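Local coordinates for 3-chlorocatechol 1,2-dioxygenase (Rhodococcus opacus, PDB 2BOY), which probably catalyses the iron(III)-dependent intradiol ring cleavage of catechols such as 3-chlorocatechol, at residues I196-E202 / F249-V254; E227-L232 / E244-K248. One frame throughout, in Å; residues are numbered along the deposited sequence.

Contact 1. Residues I196-E202 / F249-V254; sequences IAKEGYE and FTLGKV
Tyr201 and Lys253 form a single beta bridge that ties the chain's C-terminal tail to the connection between strands 187-197 and 204-210, at one end of the beta-sandwich domain of this intradiol dioxygenase, where strands 187-197 and 241-250 run out. It illustrates how a short backbone bridge can anchor a terminus. Two hydrogen bonds flank it, as for a non-hydrogen-bonded antiparallel pair: Val254 N donates to Gly200 O at 2.8 Å, almost straight at the hydrogen but well above the carbonyl plane, and Glu202 N reaches Gly252 O at 2.9 Å, nearly in line with that carbonyl. Gly200 is third in a type II turn, where a side chain would jam against the carbonyl O of Glu199. Beside the bridge, the Tyr201 ring and the Lys253 chain run the same way, with Tyr201 CE2 3.5 Å from Lys253 CG and the hydroxyl near Lys253 CE. Replacing Tyr201 by an alanine would probably leave the lysine methylenes free to turn and open a gap beside Leu251 CB. Deeper in, Leu251 sends CD1 toward Tyr201 CB and CD2 to 4.1 Å from Ile196 CG2. At the outer end, a water donates to both Glu202 OE2 and Val254 OXT; Arg68 makes a salt bridge with the terminal carboxylate, and a bound magnesium ion sits about 4 Å from the Glu202 side chain, both probably easing the repulsion. Another water links Glu202 O to Gly252 N. The inner end lies nearer the iron site, the Ile196 side chain being about 9 Å from that of His193. There the extended chi2 of Ile196 (164°) carries CD1 out over one face of the Phe249 ring in a CH-pi contact, offset toward the rim, with CD1 3.7 Å from the Phe249 ring centroid.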
ATOM      1  N   ILE A 196      22.843 -17.812   7.181  1.00 17.23           N
ATOM      2  CA  ILE A 196      23.950 -18.504   7.808  1.00 17.71           C
ATOM      3  C   ILE A 196      23.638 -18.615   9.296  1.00 19.58           C
ATOM      4  O   ILE A 196      23.291 -17.605   9.929  1.00 19.75           O
ATOM      5  CB  ILE A 196      25.234 -17.682   7.590  1.00 16.83           C
ATOM      6  CG1 ILE A 196      25.447 -17.479   6.060  1.00 16.97           C
ATOM      7  CG2 ILE A 196      26.483 -18.384   8.227  1.00 16.64           C
ATOM      8  CD1 ILE A 196      26.443 -16.358   5.755  1.00 20.31           C
ATOM      9  N   ALA A 197      23.758 -19.818   9.832  1.00 19.08           N
ATOM     10  CA  ALA A 197      23.277 -20.061  11.191  1.00 20.53           C
ATOM     11  C   ALA A 197      24.150 -21.084  11.938  1.00 21.05           C
ATOM     12  O   ALA A 197      24.671 -22.029  11.346  1.00 19.48           O
ATOM     13  CB  ALA A 197      21.840 -20.582  11.117  1.00 20.39           C
ATOM     14  N   LYS A 198      24.261 -20.915  13.257  1.00 20.95           N
ATOM     15  CA  LYS A 198      24.888 -21.926  14.086  1.00 22.37           C
ATOM     16  C   LYS A 198      24.347 -21.697  15.506  1.00 23.72           C
ATOM     17  O   LYS A 198      24.269 -20.559  15.951  1.00 22.93           O
ATOM     18  CB  LYS A 198      26.414 -21.787  14.099  1.00 22.37           C
ATOM     19  CG  LYS A 198      27.155 -22.962  14.904  1.00 23.24           C
ATOM     20  CD  LYS A 198      28.685 -22.742  14.916  1.00 25.37           C
ATOM     21  CE  LYS A 198      29.449 -23.607  15.955  1.00 26.05           C
ATOM     22  NZ  LYS A 198      29.187 -25.041  15.798  1.00 24.99           N
ATOM     23  N   GLU A 199      23.927 -22.779  16.159  1.00 25.48           N
ATOM     24  CA  GLU A 199      23.525 -22.721  17.575  1.00 26.96           C
ATOM     25  C   GLU A 199      24.475 -21.928  18.457  1.00 26.50           C
ATOM     26  O   GLU A 199      25.689 -22.147  18.459  1.00 26.15           O
ATOM     27  CB  GLU A 199      23.335 -24.139  18.113  1.00 27.75           C
ATOM     28  CG  GLU A 199      22.746 -24.131  19.525  1.00 30.79           C
ATOM     29  N   GLY A 200      23.901 -20.980  19.219  1.00 27.24           N
ATOM     30  CA  GLY A 200      24.660 -20.070  20.052  1.00 27.42           C
ATOM     31  C   GLY A 200      25.128 -18.780  19.402  1.00 27.19           C
ATOM     32  O   GLY A 200      25.818 -17.975  20.039  1.00 28.14           O
ATOM     33  N   TYR A 201      24.778 -18.587  18.123  1.00 26.00           N
ATOM     34  CA  TYR A 201      25.183 -17.390  17.396  1.00 24.21           C
ATOM     35  C   TYR A 201      23.987 -16.742  16.780  1.00 22.77           C
ATOM     36  O   TYR A 201      23.011 -17.402  16.473  1.00 22.89           O
ATOM     37  CB  TYR A 201      26.206 -17.733  16.289  1.00 24.27           C
ATOM     38  CG  TYR A 201      27.472 -18.251  16.908  1.00 25.39           C
ATOM     39  CD1 TYR A 201      27.566 -19.586  17.334  1.00 26.73           C
ATOM     40  CD2 TYR A 201      28.527 -17.403  17.158  1.00 24.33           C
ATOM     41  CE1 TYR A 201      28.707 -20.063  17.955  1.00 28.11           C
ATOM     42  CE2 TYR A 201      29.678 -17.866  17.756  1.00 28.98           C
ATOM     43  CZ  TYR A 201      29.754 -19.196  18.161  1.00 28.93           C
ATOM     44  OH  TYR A 201      30.875 -19.633  18.771  1.00 30.55           O
ATOM     45  N   GLU A 202      24.094 -15.437  16.572  1.00 22.86           N
ATOM     46  CA  GLU A 202      23.064 -14.706  15.867  1.00 22.53           C
ATOM     47  C   GLU A 202      23.221 -15.016  14.367  1.00 21.87           C
ATOM     48  O   GLU A 202      24.355 -15.011  13.853  1.00 21.42           O
ATOM     49  CB  GLU A 202      23.242 -13.223  16.104  1.00 23.50           C
ATOM     50  CG  GLU A 202      22.955 -12.856  17.552  1.00 27.30           C
ATOM     51  CD  GLU A 202      22.685 -11.387  17.759  1.00 31.63           C
ATOM     52  OE1 GLU A 202      23.217 -10.543  16.989  1.00 31.02           O
ATOM     53  OE2 GLU A 202      21.944 -11.093  18.727  1.00 34.39           O
ATOM     54  N   PHE A 249      32.911 -14.649   6.277  1.00 17.93           N
ATOM     55  CA  PHE A 249      31.749 -14.252   7.064  1.00 18.41           C
ATOM     56  C   PHE A 249      32.081 -14.291   8.570  1.00 18.01           C
ATOM     57  O   PHE A 249      32.882 -15.116   9.020  1.00 18.55           O
ATOM     58  CB  PHE A 249      30.588 -15.236   6.875  1.00 18.51           C
ATOM     59  CG  PHE A 249      30.128 -15.415   5.418  1.00 18.34           C
ATOM     60  CD1 PHE A 249      30.625 -16.463   4.657  1.00 19.43           C
ATOM     61  CD2 PHE A 249      29.120 -14.605   4.886  1.00 16.16           C
ATOM     62  CE1 PHE A 249      30.170 -16.698   3.344  1.00 17.26           C
ATOM     63  CE2 PHE A 249      28.671 -14.818   3.555  1.00 18.87           C
ATOM     64  CZ  PHE A 249      29.192 -15.890   2.823  1.00 15.34           C
ATOM     65  N   THR A 250      31.463 -13.400   9.336  1.00 18.11           N
ATOM     66  CA  THR A 250      31.624 -13.426  10.801  1.00 19.28           C
ATOM     67  C   THR A 250      30.276 -13.573  11.485  1.00 19.40           C
ATOM     68  O   THR A 250      29.334 -12.882  11.117  1.00 20.29           O
ATOM     69  CB  THR A 250      32.326 -12.187  11.310  1.00 18.40           C
ATOM     70  OG1 THR A 250      33.634 -12.105  10.725  1.00 19.01           O
ATOM     71  CG2 THR A 250      32.614 -12.323  12.846  1.00 21.30           C
ATOM     72  N   LEU A 251      30.192 -14.465  12.478  1.00 19.87           N
ATOM     73  CA  LEU A 251      29.000 -14.548  13.327  1.00 20.81           C
ATOM     74  C   LEU A 251      29.345 -14.099  14.755  1.00 22.44           C
ATOM     75  O   LEU A 251      30.457 -14.362  15.246  1.00 21.98           O
ATOM     76  CB  LEU A 251      28.448 -15.979  13.371  1.00 21.44           C
ATOM     77  CG  LEU A 251      27.973 -16.702  12.081  1.00 19.96           C
ATOM     78  CD1 LEU A 251      27.269 -18.030  12.369  1.00 20.60           C
ATOM     79  CD2 LEU A 251      27.034 -15.738  11.309  1.00 20.03           C
ATOM     80  N   GLY A 252      28.378 -13.472  15.427  1.00 23.51           N
ATOM     81  CA  GLY A 252      28.597 -13.014  16.790  1.00 26.25           C
ATOM     82  C   GLY A 252      27.740 -13.859  17.702  1.00 27.28           C
ATOM     83  O   GLY A 252      26.677 -14.305  17.307  1.00 25.86           O
ATOM     84  N   LYS A 253      28.202 -14.076  18.930  1.00 30.24           N
ATOM     85  CA  LYS A 253      27.491 -14.951  19.863  1.00 32.76           C
ATOM     86  C   LYS A 253      26.167 -14.373  20.281  1.00 33.75           C
ATOM     87  O   LYS A 253      25.998 -13.164  20.327  1.00 35.15           O
ATOM     88  CB  LYS A 253      28.349 -15.227  21.112  1.00 34.32           C
ATOM     89  CG  LYS A 253      29.529 -16.145  20.839  1.00 37.69           C
ATOM     90  CD  LYS A 253      29.724 -17.110  22.007  1.00 43.95           C
ATOM     91  CE  LYS A 253      31.045 -17.867  21.901  1.00 47.42           C
ATOM     92  NZ  LYS A 253      31.686 -18.037  23.259  1.00 49.82           N
ATOM     93  N   VAL A 254      25.217 -15.246  20.587  1.00 36.03           N
ATOM     94  CA  VAL A 254      23.928 -14.847  21.176  1.00 38.15           C
ATOM     95  C   VAL A 254      24.164 -14.149  22.531  1.00 39.24           C
ATOM     96  O   VAL A 254      25.157 -14.437  23.216  1.00 38.53           O
ATOM     97  CB  VAL A 254      23.008 -16.095  21.311  1.00 38.74           C
ATOM     98  CG1 VAL A 254      22.064 -16.015  22.516  1.00 40.57           C
ATOM     99  CG2 VAL A 254      22.238 -16.370  19.968  1.00 37.45           C
ATOM    100  OXT VAL A 254      23.392 -13.260  22.935  1.00 41.06           O
TER
HETATM  101  O   HOH W   1      25.998 -12.768  13.959  1.00 23.68           O
HETATM  102  O   HOH W   2      21.067 -12.507  20.967  1.00 52.91           O

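Contact 2. Residues E227-L232 / E244-K248; sequences ELLLSL and ETSYK
Thr245 and Ser231 join the two arms of a beta hairpin, strands 229-236 and 241-250, near the end where the arms separate and waters enter between them. With OG1 placed opposite the backbone N (chi1 -167°), Thr245 points its hydroxyl across the gap and donates to Ser231 O, 2.7 Å from OG1 and above that carbonyl's plane. The same rotamer puts Thr245 CG2 in the crowded position between N and the carbonyl carbon, where it meets Leu230 CD1. The non-staggered torsions of Leu232 (chi1 -106°, chi2 24°) bring its CD1 back to Thr245 CB, at 3.7 Å. Leu230 divides its branches: CD1 goes to the threonine, while CD2 lies 3.7 Å from Tyr247 CD1, the two side chains crossing at about a right angle. Both also pack on Leu208 of strand 204-210, within the dioxygenase beta-sandwich. One water takes the N-H of Ser231 and donates to Ser246 O and Thr245 OG1; another donates to Ser231 O and Glu244 O. Tyr247, its CG likewise opposite the backbone N, extends toward the 3-10 segment ending at Leu228, whose CD2 touches its hydroxyl. Glu227 O lies at the ring edge, in its plane, 3.6 Å from Tyr247 CE1, and a further water connects that carbonyl to Tyr247 OH.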
ATOM      1  N   GLU A 227      30.849  -3.568   1.700  1.00 18.24           N
ATOM      2  CA  GLU A 227      31.495  -4.757   2.277  1.00 18.77           C
ATOM      3  C   GLU A 227      31.124  -6.034   1.551  1.00 18.83           C
ATOM      4  O   GLU A 227      31.795  -7.042   1.739  1.00 18.07           O
ATOM      5  CB  GLU A 227      31.135  -4.942   3.763  1.00 18.30           C
ATOM      6  CG  GLU A 227      31.474  -3.742   4.645  1.00 19.50           C
ATOM      7  CD  GLU A 227      30.421  -2.622   4.636  1.00 20.41           C
ATOM      8  OE1 GLU A 227      30.651  -1.572   5.321  1.00 21.51           O
ATOM      9  OE2 GLU A 227      29.380  -2.747   3.938  1.00 20.11           O
ATOM     10  N   LEU A 228      30.098  -5.965   0.692  1.00 18.80           N
ATOM     11  CA  LEU A 228      29.513  -7.170   0.051  1.00 17.48           C
ATOM     12  C   LEU A 228      29.895  -7.330  -1.442  1.00 17.78           C
ATOM     13  O   LEU A 228      29.374  -8.195  -2.146  1.00 18.09           O
ATOM     14  CB  LEU A 228      27.981  -7.098   0.173  1.00 16.40           C
ATOM     15  CG  LEU A 228      27.467  -6.932   1.633  1.00 17.32           C
ATOM     16  CD1 LEU A 228      25.958  -6.743   1.646  1.00 17.76           C
ATOM     17  CD2 LEU A 228      27.922  -8.143   2.500  1.00 17.89           C
ATOM     18  N   LEU A 229      30.813  -6.506  -1.904  1.00 18.01           N
ATOM     19  CA  LEU A 229      31.305  -6.616  -3.265  1.00 19.88           C
ATOM     20  C   LEU A 229      32.508  -7.573  -3.380  1.00 20.98           C
ATOM     21  O   LEU A 229      33.530  -7.399  -2.696  1.00 19.85           O
ATOM     22  CB  LEU A 229      31.611  -5.226  -3.827  1.00 20.44           C
ATOM     23  CG  LEU A 229      30.370  -4.298  -3.968  1.00 21.61           C
ATOM     24  CD1 LEU A 229      30.835  -2.844  -3.979  1.00 19.73           C
ATOM     25  CD2 LEU A 229      29.657  -4.643  -5.263  1.00 22.84           C
ATOM     26  N   LEU A 230      32.360  -8.594  -4.219  1.00 19.23           N
ATOM     27  CA  LEU A 230      33.395  -9.608  -4.378  1.00 21.05           C
ATOM     28  C   LEU A 230      34.282  -9.263  -5.556  1.00 22.18           C
ATOM     29  O   LEU A 230      33.806  -8.666  -6.524  1.00 22.25           O
ATOM     30  CB  LEU A 230      32.767 -10.959  -4.700  1.00 20.12           C
ATOM     31  CG  LEU A 230      31.813 -11.577  -3.672  1.00 21.74           C
ATOM     32  CD1 LEU A 230      31.166 -12.833  -4.266  1.00 23.28           C
ATOM     33  CD2 LEU A 230      32.516 -11.902  -2.354  1.00 22.22           C
ATOM     34  N   SER A 231      35.551  -9.648  -5.457  1.00 23.21           N
ATOM     35  CA  SER A 231      36.473  -9.611  -6.598  1.00 24.77           C
ATOM     36  C   SER A 231      36.612 -11.010  -7.172  1.00 24.60           C
ATOM     37  O   SER A 231      36.704 -11.988  -6.440  1.00 24.83           O
ATOM     38  CB  SER A 231      37.840  -9.089  -6.161  1.00 24.73           C
ATOM     39  OG  SER A 231      38.411  -9.938  -5.187  1.00 30.53           O
ATOM     40  N   LEU A 232      36.636 -11.087  -8.491  1.00 25.06           N
ATOM     41  CA  LEU A 232      36.744 -12.327  -9.236  1.00 25.99           C
ATOM     42  C   LEU A 232      38.139 -12.437  -9.863  1.00 27.16           C
ATOM     43  O   LEU A 232      38.633 -11.449 -10.462  1.00 25.70           O
ATOM     44  CB  LEU A 232      35.740 -12.278 -10.375  1.00 26.99           C
ATOM     45  CG  LEU A 232      34.450 -13.095 -10.332  1.00 30.72           C
ATOM     46  CD1 LEU A 232      34.018 -13.452  -8.909  1.00 31.35           C
ATOM     47  CD2 LEU A 232      33.349 -12.420 -11.162  1.00 32.78           C
ATOM     48  N   GLU A 244      37.159 -17.423  -9.763  1.00 22.79           N
ATOM     49  CA  GLU A 244      37.269 -17.792  -8.364  1.00 23.53           C
ATOM     50  C   GLU A 244      37.130 -16.555  -7.486  1.00 22.54           C
ATOM     51  O   GLU A 244      37.542 -15.445  -7.862  1.00 21.63           O
ATOM     52  CB  GLU A 244      38.605 -18.489  -8.151  1.00 24.00           C
ATOM     53  CG  GLU A 244      38.982 -18.741  -6.724  1.00 30.59           C
ATOM     54  CD  GLU A 244      40.394 -19.317  -6.660  1.00 36.94           C
ATOM     55  OE1 GLU A 244      41.268 -18.673  -6.027  1.00 42.16           O
ATOM     56  OE2 GLU A 244      40.629 -20.383  -7.283  1.00 38.47           O
ATOM     57  N   THR A 245      36.535 -16.748  -6.314  1.00 21.07           N
ATOM     58  CA  THR A 245      36.374 -15.653  -5.361  1.00 20.89           C
ATOM     59  C   THR A 245      36.400 -16.206  -3.927  1.00 20.39           C
ATOM     60  O   THR A 245      36.275 -17.391  -3.744  1.00 18.82           O
ATOM     61  CB  THR A 245      35.084 -14.867  -5.694  1.00 20.68           C
ATOM     62  OG1 THR A 245      35.083 -13.632  -4.958  1.00 22.27           O
ATOM     63  CG2 THR A 245      33.815 -15.598  -5.195  1.00 19.96           C
ATOM     64  N   SER A 246      36.607 -15.337  -2.934  1.00 20.80           N
ATOM     65  CA  SER A 246      36.796 -15.755  -1.548  1.00 21.79           C
ATOM     66  C   SER A 246      36.014 -14.757  -0.743  1.00 20.56           C
ATOM     67  O   SER A 246      35.951 -13.569  -1.102  1.00 20.91           O
ATOM     68  CB  SER A 246      38.268 -15.639  -1.114  1.00 21.40           C
ATOM     69  OG  SER A 246      39.054 -16.574  -1.831  1.00 30.57           O
ATOM     70  N   TYR A 247      35.422 -15.225   0.340  1.00 20.07           N
ATOM     71  CA  TYR A 247      34.754 -14.328   1.280  1.00 19.52           C
ATOM     72  C   TYR A 247      34.839 -14.881   2.678  1.00 18.85           C
ATOM     73  O   TYR A 247      34.734 -16.088   2.878  1.00 19.24           O
ATOM     74  CB  TYR A 247      33.268 -14.111   0.933  1.00 18.79           C
ATOM     75  CG  TYR A 247      32.648 -12.959   1.700  1.00 18.84           C
ATOM     76  CD1 TYR A 247      32.884 -11.619   1.320  1.00 20.96           C
ATOM     77  CD2 TYR A 247      31.844 -13.206   2.798  1.00 19.79           C
ATOM     78  CE1 TYR A 247      32.331 -10.543   2.056  1.00 20.78           C
ATOM     79  CE2 TYR A 247      31.287 -12.188   3.525  1.00 20.33           C
ATOM     80  CZ  TYR A 247      31.540 -10.847   3.153  1.00 22.33           C
ATOM     81  OH  TYR A 247      30.958  -9.837   3.885  1.00 22.44           O
ATOM     82  N   LYS A 248      34.973 -13.985   3.644  1.00 18.15           N
ATOM     83  CA  LYS A 248      34.966 -14.391   5.034  1.00 18.77           C
ATOM     84  C   LYS A 248      33.789 -13.778   5.756  1.00 18.51           C
ATOM     85  O   LYS A 248      33.688 -12.527   5.834  1.00 18.13           O
ATOM     86  CB  LYS A 248      36.261 -13.940   5.741  1.00 20.50           C
ATOM     87  CG  LYS A 248      36.265 -14.220   7.254  1.00 20.87           C
ATOM     88  CD  LYS A 248      37.546 -13.702   7.989  1.00 27.87           C
ATOM     89  CE  LYS A 248      37.454 -12.188   8.327  1.00 35.02           C
ATOM     90  NZ  LYS A 248      38.807 -11.512   8.576  1.00 34.95           N
TER
HETATM   91  O   HOH W   3      32.708  -8.146   4.413  1.00 33.98           O
HETATM   92  O   HOH W   4      36.068 -11.238  -2.920  1.00 28.64           O
HETATM   93  O   HOH W   5      38.368 -12.715  -3.950  1.00 32.33           O
HETATM   94  O   HOH W   6      39.306 -13.674  -6.200  1.00 39.78           O

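Strand 241-250 serves both contacts: contact 2 uses its middle, where it faces its hairpin partner, and contact 1 its last residues and the tail beyond. Each is partly buried, running from apolar side chains inside to exposed polar groups, but contact 1 lies farther from the centre of the chain. Its backbones are bridged directly, and its outer end has the terminal carboxylate salt-bridged to Arg68, with Glu202 only weakly paired to it. Over most of contact 2 the backbones diverge, and a threonine hydroxyl and waters span them before backbone pairing resumes at Glu244. The edge-to-face meeting of Tyr247 with Phe249 relates the two regions, since each ring packs in a different contact.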